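Local coordinates for fimbrial structural subunit (Actinomyces naeslundii, PDB 3QDH), which forms the shaft of Actinomyces type 2 fimbriae and, as an adhesin, probably mediates attachment to streptococci and host cells during oral biofilm development, at residues F44-T49 and V103-Q108; V6-Q11 and I24-S29; Q124-T129 and E146-S151; A56-E61 and V76-Q81; Q184-K189 and G202-I207. All blocks are in the same frame, centred on the assembly; numbering follows the deposited sequence.

Contact 1. Residues F44-T49 and V103-Q108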
# COMPACT_ATOMS: atom_id res chain seq x y z
N PHE A 44 4.41 2.98 25.25
CA PHE A 44 4.19 3.77 24.03
C PHE A 44 4.16 2.80 22.85
O PHE A 44 5.15 2.14 22.55
CB PHE A 44 5.31 4.83 23.87
CG PHE A 44 5.06 5.82 22.75
CD1 PHE A 44 4.92 7.18 23.03
CD2 PHE A 44 4.97 5.39 21.44
CE1 PHE A 44 4.68 8.11 21.99
CE2 PHE A 44 4.73 6.31 20.39
CZ PHE A 44 4.59 7.65 20.67
N GLN A 45 3.02 2.71 22.18
CA GLN A 45 2.83 1.73 21.11
C GLN A 45 2.13 2.36 19.92
O GLN A 45 1.13 3.06 20.09
CB GLN A 45 1.98 0.55 21.64
CG GLN A 45 1.71 -0.59 20.62
CD GLN A 45 0.80 -1.65 21.22
OE1 GLN A 45 1.25 -2.68 21.74
NE2 GLN A 45 -0.50 -1.40 21.17
N LEU A 46 2.63 2.09 18.71
CA LEU A 46 1.90 2.40 17.49
C LEU A 46 1.16 1.12 17.06
O LEU A 46 1.74 0.04 17.00
CB LEU A 46 2.85 2.88 16.39
CG LEU A 46 3.65 4.18 16.63
CD1 LEU A 46 4.68 4.38 15.51
CD2 LEU A 46 2.75 5.41 16.78
N ARG A 47 -0.13 1.27 16.78
CA ARG A 47 -1.00 0.13 16.50
C ARG A 47 -1.76 0.39 15.21
O ARG A 47 -2.14 1.52 14.93
CB ARG A 47 -2.00 -0.07 17.63
CG ARG A 47 -2.86 -1.33 17.51
CD ARG A 47 -3.78 -1.47 18.71
NE ARG A 47 -3.04 -1.86 19.93
CZ ARG A 47 -3.63 -2.12 21.10
NH1 ARG A 47 -4.95 -2.02 21.22
NH2 ARG A 47 -2.89 -2.48 22.15
N ASP A 48 -1.97 -0.67 14.44
CA ASP A 48 -2.63 -0.57 13.15
C ASP A 48 -3.25 -1.92 12.82
O ASP A 48 -2.54 -2.92 12.67
CB ASP A 48 -1.64 -0.14 12.05
CG ASP A 48 -2.32 0.40 10.79
OD1 ASP A 48 -3.35 -0.17 10.37
OD2 ASP A 48 -1.81 1.37 10.19
N THR A 49 -4.58 -1.96 12.71
CA THR A 49 -5.26 -3.15 12.21
C THR A 49 -5.46 -2.93 10.72
O THR A 49 -6.23 -2.06 10.31
CB THR A 49 -6.61 -3.37 12.89
OG1 THR A 49 -6.41 -3.57 14.29
CG2 THR A 49 -7.33 -4.61 12.31
N VAL A 103 7.87 10.11 16.31
CA VAL A 103 7.97 8.67 16.46
C VAL A 103 7.17 8.06 15.32
O VAL A 103 5.98 8.36 15.17
CB VAL A 103 7.35 8.19 17.79
CG1 VAL A 103 7.62 6.71 17.98
CG2 VAL A 103 7.86 9.03 19.00
N SER A 104 7.80 7.19 14.53
CA SER A 104 7.15 6.68 13.31
C SER A 104 7.45 5.23 12.97
O SER A 104 8.40 4.63 13.49
CB SER A 104 7.48 7.59 12.11
OG SER A 104 8.87 7.58 11.83
N ALA A 105 6.61 4.66 12.11
CA ALA A 105 6.86 3.38 11.50
C ALA A 105 6.09 3.31 10.19
O ALA A 105 5.20 4.12 9.95
CB ALA A 105 6.45 2.24 12.42
N VAL A 106 6.45 2.36 9.34
CA VAL A 106 5.74 2.15 8.09
C VAL A 106 5.00 0.83 8.20
O VAL A 106 5.62 -0.24 8.22
CB VAL A 106 6.71 2.15 6.88
CG1 VAL A 106 5.96 1.84 5.58
CG2 VAL A 106 7.45 3.48 6.76
N PHE A 107 3.67 0.88 8.29
CA PHE A 107 2.86 -0.33 8.31
C PHE A 107 2.63 -0.77 6.88
O PHE A 107 2.57 0.07 5.97
CB PHE A 107 1.55 -0.10 9.06
CG PHE A 107 1.74 0.17 10.52
CD1 PHE A 107 1.64 -0.86 11.45
CD2 PHE A 107 2.08 1.45 10.98
CE1 PHE A 107 1.84 -0.62 12.80
CE2 PHE A 107 2.27 1.70 12.33
CZ PHE A 107 2.15 0.66 13.25
N GLN A 108 2.50 -2.08 6.66
CA GLN A 108 2.44 -2.59 5.30
C GLN A 108 1.78 -3.95 5.19
O GLN A 108 1.71 -4.71 6.16
CB GLN A 108 3.85 -2.65 4.70
CG GLN A 108 4.82 -3.47 5.51
CD GLN A 108 6.26 -3.24 5.08
OE1 GLN A 108 6.79 -2.13 5.18
NE2 GLN A 108 6.89 -4.30 4.61
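Phe107, with its CG anti to the carbonyl carbon (chi1 -66°), carries its ring under Asp48 CB, while Asp48 sets its own CG anti to the backbone N (chi1 -162°) and so turns the carboxylate to pass OD2 near Phe107 CG and on toward Lys8. Phe44 uses the same anti-to-N setting as Asp48 (chi1 -171°) and points its ring tip to tip at Val103. The CH-pi contact is close: Asp48 CB sits 3.6 Å from the centroid of the Phe107 ring, over one face and shifted toward the rim. At the edge of that ring, in its plane, lies the carbonyl oxygen of Leu46, 3.8 Å from Phe107 CZ. Leu46 itself sends CD1 down to the opposite backbone, 3.9 Å from Ala105 N. At the far end Phe44 CE2 meets Val103 CG1 at 3.8 Å. The strand axes approach to 8.6 Å, the spacing of two sheets packed face to face, and these residues form part of the hydrophobic core of the CnaA-type (DEv-IgG) sandwich. Asp48 OD2 lies 3.8 Å from Phe107 CG and hydrogen-bonds to Lys8 NZ, which is covalently joined to Asn121. An acid buried against an aromatic face would probably have a raised pKa, consistent with the role of the acidic residue that promotes isopeptide formation in related pilin domains.

Contact 2. Residues V6-Q11 and I24-S29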
# COMPACT_ATOMS: atom_id res chain seq x y z
N VAL A 6 -1.97 11.33 16.07
CA VAL A 6 -1.35 10.38 15.14
C VAL A 6 -1.66 10.80 13.73
O VAL A 6 -2.81 11.14 13.42
CB VAL A 6 -1.90 8.94 15.29
CG1 VAL A 6 -0.83 7.92 14.84
CG2 VAL A 6 -2.37 8.67 16.69
N GLU A 7 -0.66 10.76 12.87
CA GLU A 7 -0.85 11.12 11.47
C GLU A 7 -0.55 9.91 10.60
O GLU A 7 0.42 9.18 10.85
CB GLU A 7 0.04 12.31 11.08
CG GLU A 7 -0.37 13.65 11.73
CD GLU A 7 -0.12 13.69 13.23
OE1 GLU A 7 1.03 13.50 13.65
OE2 GLU A 7 -1.08 13.91 14.02
N LYS A 8 -1.35 9.71 9.56
CA LYS A 8 -1.13 8.60 8.65
C LYS A 8 -1.09 9.09 7.21
O LYS A 8 -1.84 10.00 6.82
CB LYS A 8 -2.21 7.52 8.85
CG LYS A 8 -2.01 6.27 8.01
CD LYS A 8 -2.90 5.11 8.48
CE LYS A 8 -2.56 3.86 7.66
NZ LYS A 8 -3.18 2.56 8.11
N SER A 9 -0.19 8.49 6.43
CA SER A 9 -0.07 8.76 5.00
C SER A 9 0.01 7.46 4.22
O SER A 9 -0.24 6.37 4.76
CB SER A 9 1.16 9.63 4.72
OG SER A 9 1.15 10.10 3.37
N ILE A 10 0.33 7.57 2.93
CA ILE A 10 0.58 6.41 2.06
C ILE A 10 1.77 6.70 1.14
O ILE A 10 1.86 7.78 0.56
CB ILE A 10 -0.64 6.08 1.13
CG1 ILE A 10 -1.96 6.02 1.91
CG2 ILE A 10 -0.42 4.74 0.40
CD1 ILE A 10 -3.21 5.99 1.00
N GLN A 11 2.68 5.74 1.03
CA GLN A 11 3.77 5.82 0.07
C GLN A 11 3.23 5.82 -1.36
O GLN A 11 2.33 5.05 -1.68
CB GLN A 11 4.69 4.60 0.23
CG GLN A 11 5.99 4.87 0.95
CD GLN A 11 7.12 4.03 0.38
OE1 GLN A 11 6.97 2.83 0.16
NE2 GLN A 11 8.27 4.67 0.13
N ILE A 24 1.34 -2.30 -0.10
CA ILE A 24 0.99 -0.91 0.18
C ILE A 24 1.69 -0.57 1.49
O ILE A 24 1.62 -1.33 2.45
CB ILE A 24 -0.54 -0.67 0.34
CG1 ILE A 24 -1.30 -0.99 -0.96
CG2 ILE A 24 -0.82 0.78 0.73
CD1 ILE A 24 -2.82 -0.87 -0.83
N LYS A 25 2.39 0.56 1.49
CA LYS A 25 3.13 1.04 2.65
C LYS A 25 2.53 2.33 3.20
O LYS A 25 2.33 3.30 2.46
CB LYS A 25 4.62 1.23 2.31
CG LYS A 25 5.35 -0.09 2.19
CD LYS A 25 6.85 0.08 1.99
CE LYS A 25 7.51 -1.27 1.76
NZ LYS A 25 8.99 -1.16 1.87
N PHE A 26 2.26 2.31 4.50
CA PHE A 26 1.62 3.43 5.19
C PHE A 26 2.55 4.02 6.24
O PHE A 26 2.69 3.44 7.32
CB PHE A 26 0.37 2.97 5.95
CG PHE A 26 -0.70 2.34 5.11
CD1 PHE A 26 -1.51 3.11 4.27
CD2 PHE A 26 -0.98 0.98 5.23
CE1 PHE A 26 -2.53 2.53 3.52
CE2 PHE A 26 -2.02 0.39 4.49
CZ PHE A 26 -2.79 1.17 3.63
N PRO A 27 3.16 5.18 5.95
CA PRO A 27 3.89 5.92 6.99
C PRO A 27 2.95 6.44 8.08
O PRO A 27 1.91 7.05 7.79
CB PRO A 27 4.55 7.08 6.21
CG PRO A 27 4.54 6.64 4.79
CD PRO A 27 3.29 5.83 4.63
N VAL A 28 3.29 6.13 9.34
CA VAL A 28 2.49 6.52 10.49
C VAL A 28 3.42 7.26 11.45
O VAL A 28 4.54 6.80 11.70
CB VAL A 28 1.84 5.28 11.21
CG1 VAL A 28 1.28 5.66 12.58
CG2 VAL A 28 0.73 4.66 10.34
N SER A 29 2.98 8.40 11.97
CA SER A 29 3.81 9.15 12.91
C SER A 29 3.03 9.88 14.01
O SER A 29 1.88 10.28 13.82
CB SER A 29 4.78 10.12 12.19
OG SER A 29 4.08 11.21 11.65
O HOH W 1 2.76 9.93 8.60
O HOH W 2 3.42 13.42 13.30
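Lys8 and Phe26 make the most telling contact here. The lysine chain runs out extended, crosses the phenyl ring obliquely and puts CE 3.5 Å from Phe26 CG, with NZ 4.1 Å from the ring centroid over one face. The geometry is that of a cation-pi pair, but NZ is bonded to Asn121 CG, so it is best read as an amide nitrogen above the ring, held also by Asp48. Ile24 CG2 covers the opposite face of Phe26, and Ile10 CG1 packs beside the ring near its plane. Ser9 O points at the same edge, 3.5 Å from Phe26 CD1, and is buried with no polar partner in the model. The backbone holds these groups in register. Glu7 and Ser29 form an antiparallel hydrogen-bonded pair, the bond from Glu7 N to Ser29 O measuring 2.8 Å and nearly straight (169°), the return bond from Ser29 N to Glu7 O 2.9 Å. Further along, Ser9 N donates to Pro27 O at 2.9 Å, and Gln11 N to Lys25 O at 2.8 Å. On the more exposed side a water links Glu7 OE1 to Ser29 OG, while Glu7 OE2 hydrogen-bonds to Ser5 OG. The 6-11 segment thus runs along one edge of strand 23-31, whose other edge pairs with strand 102-111, while the face bearing Phe26 and Val28 packs on strand 118-131.

Contact 3. Residues Q124-T129 and E146-S151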
# COMPACT_ATOMS: atom_id res chain seq x y z
N GLN A 124 -3.31 3.98 15.47
CA GLN A 124 -3.51 4.55 16.78
C GLN A 124 -2.19 4.68 17.54
O GLN A 124 -1.24 3.97 17.23
CB GLN A 124 -4.47 3.67 17.57
CG GLN A 124 -5.91 3.74 17.06
CD GLN A 124 -6.83 2.80 17.78
OE1 GLN A 124 -6.45 1.69 18.15
NE2 GLN A 124 -8.08 3.24 17.96
N VAL A 125 -2.14 5.58 18.51
CA VAL A 125 -1.04 5.61 19.47
C VAL A 125 -1.61 5.24 20.83
O VAL A 125 -2.56 5.87 21.32
CB VAL A 125 -0.22 6.93 19.44
CG1 VAL A 125 -1.11 8.16 19.63
CG2 VAL A 125 0.89 6.91 20.50
N ILE A 126 -1.06 4.19 21.41
CA ILE A 126 -1.47 3.69 22.72
C ILE A 126 -0.32 4.01 23.66
O ILE A 126 0.72 3.35 23.62
CB ILE A 126 -1.73 2.14 22.70
CG1 ILE A 126 -2.62 1.73 21.50
CG2 ILE A 126 -2.27 1.63 24.04
CD1 ILE A 126 -3.84 2.55 21.28
N SER A 127 -0.49 5.04 24.48
CA SER A 127 0.56 5.44 25.42
C SER A 127 -0.04 6.01 26.70
O SER A 127 -1.20 6.43 26.73
CB SER A 127 1.56 6.41 24.78
OG SER A 127 0.96 7.63 24.40
N ASP A 128 0.76 5.99 27.76
CA ASP A 128 0.35 6.55 29.03
C ASP A 128 1.59 6.95 29.81
O ASP A 128 2.67 6.39 29.61
CB ASP A 128 -0.49 5.52 29.80
CG ASP A 128 -1.38 6.14 30.87
OD1 ASP A 128 -1.60 7.39 30.87
OD2 ASP A 128 -1.86 5.36 31.70
N THR A 129 1.42 7.91 30.71
CA THR A 129 2.51 8.42 31.53
C THR A 129 2.08 8.47 32.99
O THR A 129 0.88 8.48 33.28
CB THR A 129 2.89 9.84 31.11
OG1 THR A 129 1.71 10.65 31.09
CG2 THR A 129 3.55 9.85 29.72
N GLU A 146 -10.00 2.37 25.75
CA GLU A 146 -11.19 3.05 25.28
C GLU A 146 -10.79 4.30 24.50
O GLU A 146 -9.99 5.12 24.97
CB GLU A 146 -12.15 3.38 26.44
CG GLU A 146 -13.49 3.97 25.98
CD GLU A 146 -14.68 3.54 26.83
OE1 GLU A 146 -15.62 2.96 26.25
OE2 GLU A 146 -14.67 3.76 28.06
N ASN A 147 -11.32 4.40 23.28
CA ASN A 147 -11.13 5.58 22.43
C ASN A 147 -9.71 6.22 22.47
O ASN A 147 -9.56 7.38 22.85
CB ASN A 147 -12.22 6.62 22.76
CG ASN A 147 -12.32 7.75 21.73
OD1 ASN A 147 -12.08 8.92 22.05
ND2 ASN A 147 -12.69 7.40 20.51
N PRO A 148 -8.66 5.45 22.10
CA PRO A 148 -7.32 6.04 22.08
C PRO A 148 -7.15 7.03 20.92
O PRO A 148 -7.96 7.00 19.99
CB PRO A 148 -6.41 4.83 21.88
CG PRO A 148 -7.24 3.87 21.12
CD PRO A 148 -8.66 4.07 21.59
N PRO A 149 -6.11 7.90 20.97
CA PRO A 149 -5.83 8.79 19.85
C PRO A 149 -5.70 7.99 18.55
O PRO A 149 -4.99 6.98 18.50
CB PRO A 149 -4.48 9.41 20.22
CG PRO A 149 -4.42 9.34 21.70
CD PRO A 149 -5.14 8.07 22.07
N THR A 150 -6.40 8.45 17.51
CA THR A 150 -6.52 7.72 16.26
C THR A 150 -6.22 8.67 15.10
O THR A 150 -6.57 9.86 15.15
CB THR A 150 -7.94 7.11 16.13
OG1 THR A 150 -8.23 6.30 17.27
CG2 THR A 150 -8.08 6.27 14.86
N SER A 151 -5.57 8.16 14.05
CA SER A 151 -5.20 8.99 12.92
C SER A 151 -6.39 9.30 12.01
O SER A 151 -7.43 8.64 12.08
CB SER A 151 -4.10 8.31 12.08
OG SER A 151 -4.63 7.25 11.30
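The side-chain amide of Gln124 is the flat group at the centre. Thr150 OG1 lies in its plane, only 10° out of it, and accepts the hydrogen bond from Gln124 NE2 at 3.1 Å. Pro148 CG lies over one face of the amide, 3.3 Å from Gln124 NE2, while Thr150 takes its N-H in the plane. Thr150 OG1 is gripped twice: it accepts from the glutamine and gives its own proton to Pro148 O at 2.8 Å, a bond within the loop that curls the two residues together. The two bonds in series probably restrict the rotation of both side chains. A backbone bridge backs them up, Val125 N donating to Pro149 O at 3.2 Å from above the carbonyl plane. Pro149 has no N-H to return to Val125 O, consistent with the single bridge. The proline rings work as apolar surfaces instead. Val125 holds CG1 in the crowded position between N and carbonyl carbon (chi1 54°), which brings it 3.6 Å from Pro149 CB. Ile126 bends its tip toward the loop (chi2 -47°), and CD1 presses on Pro148 CB at 3.5 Å, tighter than normal packing. The proline-rich segment 146-151 therefore lies against the Gln124-Ile126 part of one edge of strand 118-131, with Ser151 continuing the backbone bonding to Ala123. Gln124 and Ile126 pair with strand 39-49 at the opposite edge, and the loop then leads on to strand 154-165.

Contact 4. Residues A56-E61 and V76-Q81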
# COMPACT_ATOMS: atom_id res chain seq x y z
N ALA A 56 0.09 -10.81 5.11
CA ALA A 56 1.45 -10.80 5.66
C ALA A 56 1.78 -9.42 6.25
O ALA A 56 2.86 -8.88 6.01
CB ALA A 56 2.47 -11.22 4.59
N VAL A 57 0.84 -8.88 7.02
CA VAL A 57 0.95 -7.51 7.52
C VAL A 57 2.02 -7.38 8.60
O VAL A 57 2.20 -8.28 9.41
CB VAL A 57 -0.41 -6.94 7.99
CG1 VAL A 57 -1.43 -6.96 6.83
CG2 VAL A 57 -0.96 -7.71 9.19
N THR A 58 2.73 -6.26 8.58
CA THR A 58 3.84 -6.01 9.48
C THR A 58 4.15 -4.52 9.50
O THR A 58 3.40 -3.70 8.93
CB THR A 58 5.11 -6.87 9.08
OG1 THR A 58 6.05 -6.91 10.17
CG2 THR A 58 5.78 -6.34 7.81
N ALA A 59 5.25 -4.16 10.17
CA ALA A 59 5.75 -2.81 10.18
C ALA A 59 7.26 -2.82 10.01
O ALA A 59 7.93 -3.72 10.52
CB ALA A 59 5.34 -2.10 11.47
N THR A 60 7.78 -1.83 9.29
CA THR A 60 9.22 -1.64 9.09
C THR A 60 9.60 -0.18 9.32
O THR A 60 8.73 0.66 9.57
CB THR A 60 9.65 -2.01 7.64
OG1 THR A 60 9.01 -1.13 6.71
CG2 THR A 60 9.31 -3.45 7.31
N GLU A 61 10.90 0.12 9.21
CA GLU A 61 11.42 1.50 9.30
C GLU A 61 10.97 2.25 10.56
O GLU A 61 10.57 3.41 10.50
CB GLU A 61 11.04 2.33 8.05
CG GLU A 61 11.47 1.75 6.72
CD GLU A 61 11.34 2.76 5.57
OE1 GLU A 61 11.31 3.98 5.83
OE2 GLU A 61 11.28 2.33 4.41
N VAL A 76 8.30 -5.33 17.06
CA VAL A 76 7.21 -5.38 16.09
C VAL A 76 6.55 -6.76 16.15
O VAL A 76 7.24 -7.78 16.16
CB VAL A 76 7.71 -5.08 14.67
CG1 VAL A 76 6.53 -5.07 13.67
CG2 VAL A 76 8.48 -3.75 14.63
N ASP A 77 5.22 -6.78 16.23
CA ASP A 77 4.46 -8.02 16.35
C ASP A 77 3.20 -7.92 15.50
O ASP A 77 2.67 -6.83 15.31
CB ASP A 77 4.08 -8.28 17.81
CG ASP A 77 3.61 -9.72 18.06
OD1 ASP A 77 4.11 -10.65 17.40
OD2 ASP A 77 2.73 -9.91 18.92
N THR A 78 2.74 -9.06 14.98
CA THR A 78 1.44 -9.13 14.32
C THR A 78 0.57 -10.15 15.04
O THR A 78 0.99 -11.29 15.26
CB THR A 78 1.58 -9.50 12.83
OG1 THR A 78 2.35 -8.51 12.14
CG2 THR A 78 0.19 -9.61 12.16
N LYS A 79 -0.63 -9.73 15.44
CA LYS A 79 -1.67 -10.65 15.93
C LYS A 79 -2.90 -10.49 15.02
O LYS A 79 -3.57 -9.46 15.05
CB LYS A 79 -2.03 -10.35 17.38
CG LYS A 79 -0.92 -10.66 18.38
CD LYS A 79 -1.32 -10.31 19.80
CE LYS A 79 -0.19 -10.61 20.78
NZ LYS A 79 -0.73 -10.83 22.15
N GLY A 80 -3.17 -11.50 14.20
CA GLY A 80 -4.25 -11.40 13.20
C GLY A 80 -3.91 -10.33 12.18
O GLY A 80 -2.86 -10.40 11.53
N GLN A 81 -4.78 -9.34 12.04
CA GLN A 81 -4.51 -8.21 11.15
C GLN A 81 -3.87 -7.03 11.89
O GLN A 81 -3.53 -6.01 11.28
CB GLN A 81 -5.79 -7.76 10.43
CG GLN A 81 -6.28 -8.72 9.33
CD GLN A 81 -5.32 -8.80 8.16
OE1 GLN A 81 -4.62 -9.80 8.00
NE2 GLN A 81 -5.27 -7.75 7.34
O HOH W 3 5.11 -8.45 12.43
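This is a contact between two strands of different sheets, where one edge of the CnaA-type sandwich closes: strand 57-61 belongs with strand 102-111, and strand 76-79 with strand 82-87. They run antiparallel (166°) with axes 6.8 Å apart, too far for backbone pairing, so side chains do the joining. The principal link is Thr78 OG1, which gives its proton to Val57 O at 2.7 Å. With OG1 beside the backbone N (chi1 -61°), the hydroxyl comes to the carbonyl from above its plane rather than along a lone pair. Thr78 OG1 in turn receives a proton from a water at 2.8 Å, and that water also bonds Thr58 OG1 at 2.9 Å; Thr78 OG1 is thus both donor and acceptor in a short polar chain across the gap. Apolar groups fill in beside it. Val57 holds CG2 in the crowded position between its backbone N and carbonyl carbon, where it meets Thr78 CG2 at 3.7 Å nearly at right angles and also touches Gln81 O. At the other end Val76 CG1 lies 3.9 Å from Ala59 CB and 3.8 Å from Ala59 N. Val83 packs under both Val57 and Ala59, while Gln81 NE2 bonds back to Leu50 O and Leu54 O. The chemistry is mixed: a methyl group covers Ala59 N, a buried donor with no partner in the model, whereas Val57 O, two residues earlier, is satisfied by the Thr78 hydroxyl where a sheet would have used a backbone N-H.

Contact 5. Residues Q184-K189 and G202-I207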
# COMPACT_ATOMS: atom_id res chain seq x y z
N GLN A 184 1.31 -8.05 -21.74
CA GLN A 184 2.05 -7.34 -20.71
C GLN A 184 1.37 -6.00 -20.43
O GLN A 184 0.86 -5.36 -21.36
CB GLN A 184 3.51 -7.13 -21.13
CG GLN A 184 4.34 -8.41 -21.25
CD GLN A 184 5.84 -8.17 -21.22
OE1 GLN A 184 6.35 -7.30 -21.92
NE2 GLN A 184 6.54 -8.96 -20.42
N LEU A 185 1.34 -5.59 -19.17
CA LEU A 185 0.69 -4.34 -18.77
C LEU A 185 1.70 -3.23 -18.47
O LEU A 185 2.72 -3.46 -17.81
CB LEU A 185 -0.22 -4.56 -17.56
CG LEU A 185 -1.63 -5.07 -17.83
CD1 LEU A 185 -2.20 -5.78 -16.61
CD2 LEU A 185 -2.56 -3.94 -18.29
N TYR A 186 1.39 -2.03 -18.95
CA TYR A 186 2.25 -0.86 -18.76
C TYR A 186 1.50 0.31 -18.13
O TYR A 186 0.29 0.46 -18.30
CB TYR A 186 2.86 -0.41 -20.09
CG TYR A 186 3.92 -1.34 -20.67
CD1 TYR A 186 3.56 -2.39 -21.52
CD2 TYR A 186 5.27 -1.14 -20.39
CE1 TYR A 186 4.53 -3.24 -22.06
CE2 TYR A 186 6.25 -1.99 -20.93
CZ TYR A 186 5.87 -3.03 -21.77
OH TYR A 186 6.83 -3.87 -22.30
N LYS A 187 2.25 1.14 -17.40
CA LYS A 187 1.76 2.44 -16.96
C LYS A 187 1.53 3.34 -18.18
O LYS A 187 2.35 3.36 -19.10
CB LYS A 187 2.79 3.09 -16.03
CG LYS A 187 2.44 4.50 -15.58
CD LYS A 187 3.65 5.22 -15.01
CE LYS A 187 3.33 6.68 -14.73
NZ LYS A 187 3.06 7.45 -15.97
N ALA A 188 0.40 4.04 -18.20
CA ALA A 188 0.09 5.01 -19.25
C ALA A 188 0.73 6.37 -18.95
O ALA A 188 0.89 6.74 -17.79
CB ALA A 188 -1.42 5.16 -19.42
N LYS A 189 1.10 7.10 -20.01
CA LYS A 189 1.72 8.42 -19.87
C LYS A 189 0.72 9.43 -19.32
O LYS A 189 0.98 10.08 -18.31
CB LYS A 189 2.31 8.89 -21.20
CG LYS A 189 3.60 9.71 -21.07
CD LYS A 189 3.96 10.43 -22.37
CE LYS A 189 3.11 11.69 -22.56
NZ LYS A 189 3.49 12.46 -23.79
N GLY A 202 7.82 2.96 -18.90
CA GLY A 202 8.25 2.06 -17.83
C GLY A 202 8.34 0.60 -18.26
O GLY A 202 8.11 0.27 -19.42
N ASP A 203 8.69 -0.26 -17.31
CA ASP A 203 8.76 -1.69 -17.54
C ASP A 203 7.40 -2.36 -17.30
O ASP A 203 6.51 -1.74 -16.71
CB ASP A 203 9.84 -2.32 -16.65
CG ASP A 203 11.25 -1.98 -17.10
OD1 ASP A 203 11.41 -1.15 -18.03
OD2 ASP A 203 12.21 -2.53 -16.52
N PRO A 204 7.22 -3.61 -17.78
CA PRO A 204 5.98 -4.35 -17.53
C PRO A 204 5.64 -4.46 -16.04
O PRO A 204 6.53 -4.57 -15.20
CB PRO A 204 6.28 -5.73 -18.11
CG PRO A 204 7.24 -5.46 -19.21
CD PRO A 204 8.09 -4.32 -18.74
N ILE A 205 4.34 -4.45 -15.74
CA ILE A 205 3.85 -4.51 -14.36
C ILE A 205 3.71 -5.96 -13.89
O ILE A 205 3.08 -6.78 -14.57
CB ILE A 205 2.51 -3.75 -14.22
CG1 ILE A 205 2.71 -2.26 -14.51
CG2 ILE A 205 1.91 -3.94 -12.83
CD1 ILE A 205 1.46 -1.53 -14.91
N ALA A 206 4.29 -6.26 -12.74
CA ALA A 206 4.17 -7.59 -12.15
C ALA A 206 2.80 -7.81 -11.53
O ALA A 206 2.36 -7.04 -10.66
CB ALA A 206 5.28 -7.82 -11.12
N ILE A 207 2.12 -8.85 -12.00
CA ILE A 207 0.83 -9.29 -11.45
C ILE A 207 1.09 -10.57 -10.67
O ILE A 207 1.42 -11.60 -11.26
CB ILE A 207 -0.22 -9.52 -12.57
CG1 ILE A 207 -0.47 -8.23 -13.39
CG2 ILE A 207 -1.52 -10.09 -12.01
CD1 ILE A 207 -0.81 -6.98 -12.57
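Leu185, Ile205 and Ile207 form the apolar centre of this contact in the SpaA-like prealbumin (CnaB, IgG-rev) domain, where a loop leans on strand 182-188. Ile205 turns CG1 beside its backbone N and lays CD1 alongside the strand, 3.7 Å from Tyr186 C and 4.4 Å from Leu185 CB. Leu185 CD1 meets Ile207 CG1 at 4.4 Å, and both residues reach Val223 and Leu213 in the domain core. Further out, on the other side of the strand, Pro204 is wedged between two side chains that lie beside it and point the same way. Its CG comes 3.4 Å from Gln184 OE1 and 3.5 Å from Tyr186 OH, while its CA stands over one face of the tyrosine ring, toward the rim. Gly202 O approaches the same ring at its edge, in plane, 3.3 Å from Tyr186 CE2. Lys200 makes a cation-pi contact with this tyrosine as well. The backbone bond that fixes the arrangement runs from Ile205 N to Leu185 O, 2.8 Å long and in the carbonyl plane; Pro204 CA adds a CA-H...O contact to the same oxygen. At the polar edge Lys187 runs out extended and bends only at its end (chi4 -66°), where NZ forms a salt bridge with Glu201 OE1 and donates to Ala188 O at 2.9 Å, arriving from above the carbonyl plane.

Contact 1 is the buried core of the CnaA-type domain, the first of the two in this C-terminal fragment, packing sheet against sheet mainly through side chains, without a backbone ladder between the segments. Contacts 2, 3 and 4 surround it, only partly buried. Contact 2 shares its sheet through strands 23-31 and 102-111, contact 3 extends from strand 39-49 to its neighbour 118-131, and contact 4 joins the two sheets again, at an edge. Backbone bonding dominates contact 2, is a single bridge beside prolines in contact 3, and gives way to a hydroxyl and water in contact 4. Contacts 1 and 2 share the Asp48-Lys8 bond. Contact 5 stands apart in the CnaB-type domain, its centre about 31 Å from that of contact 1.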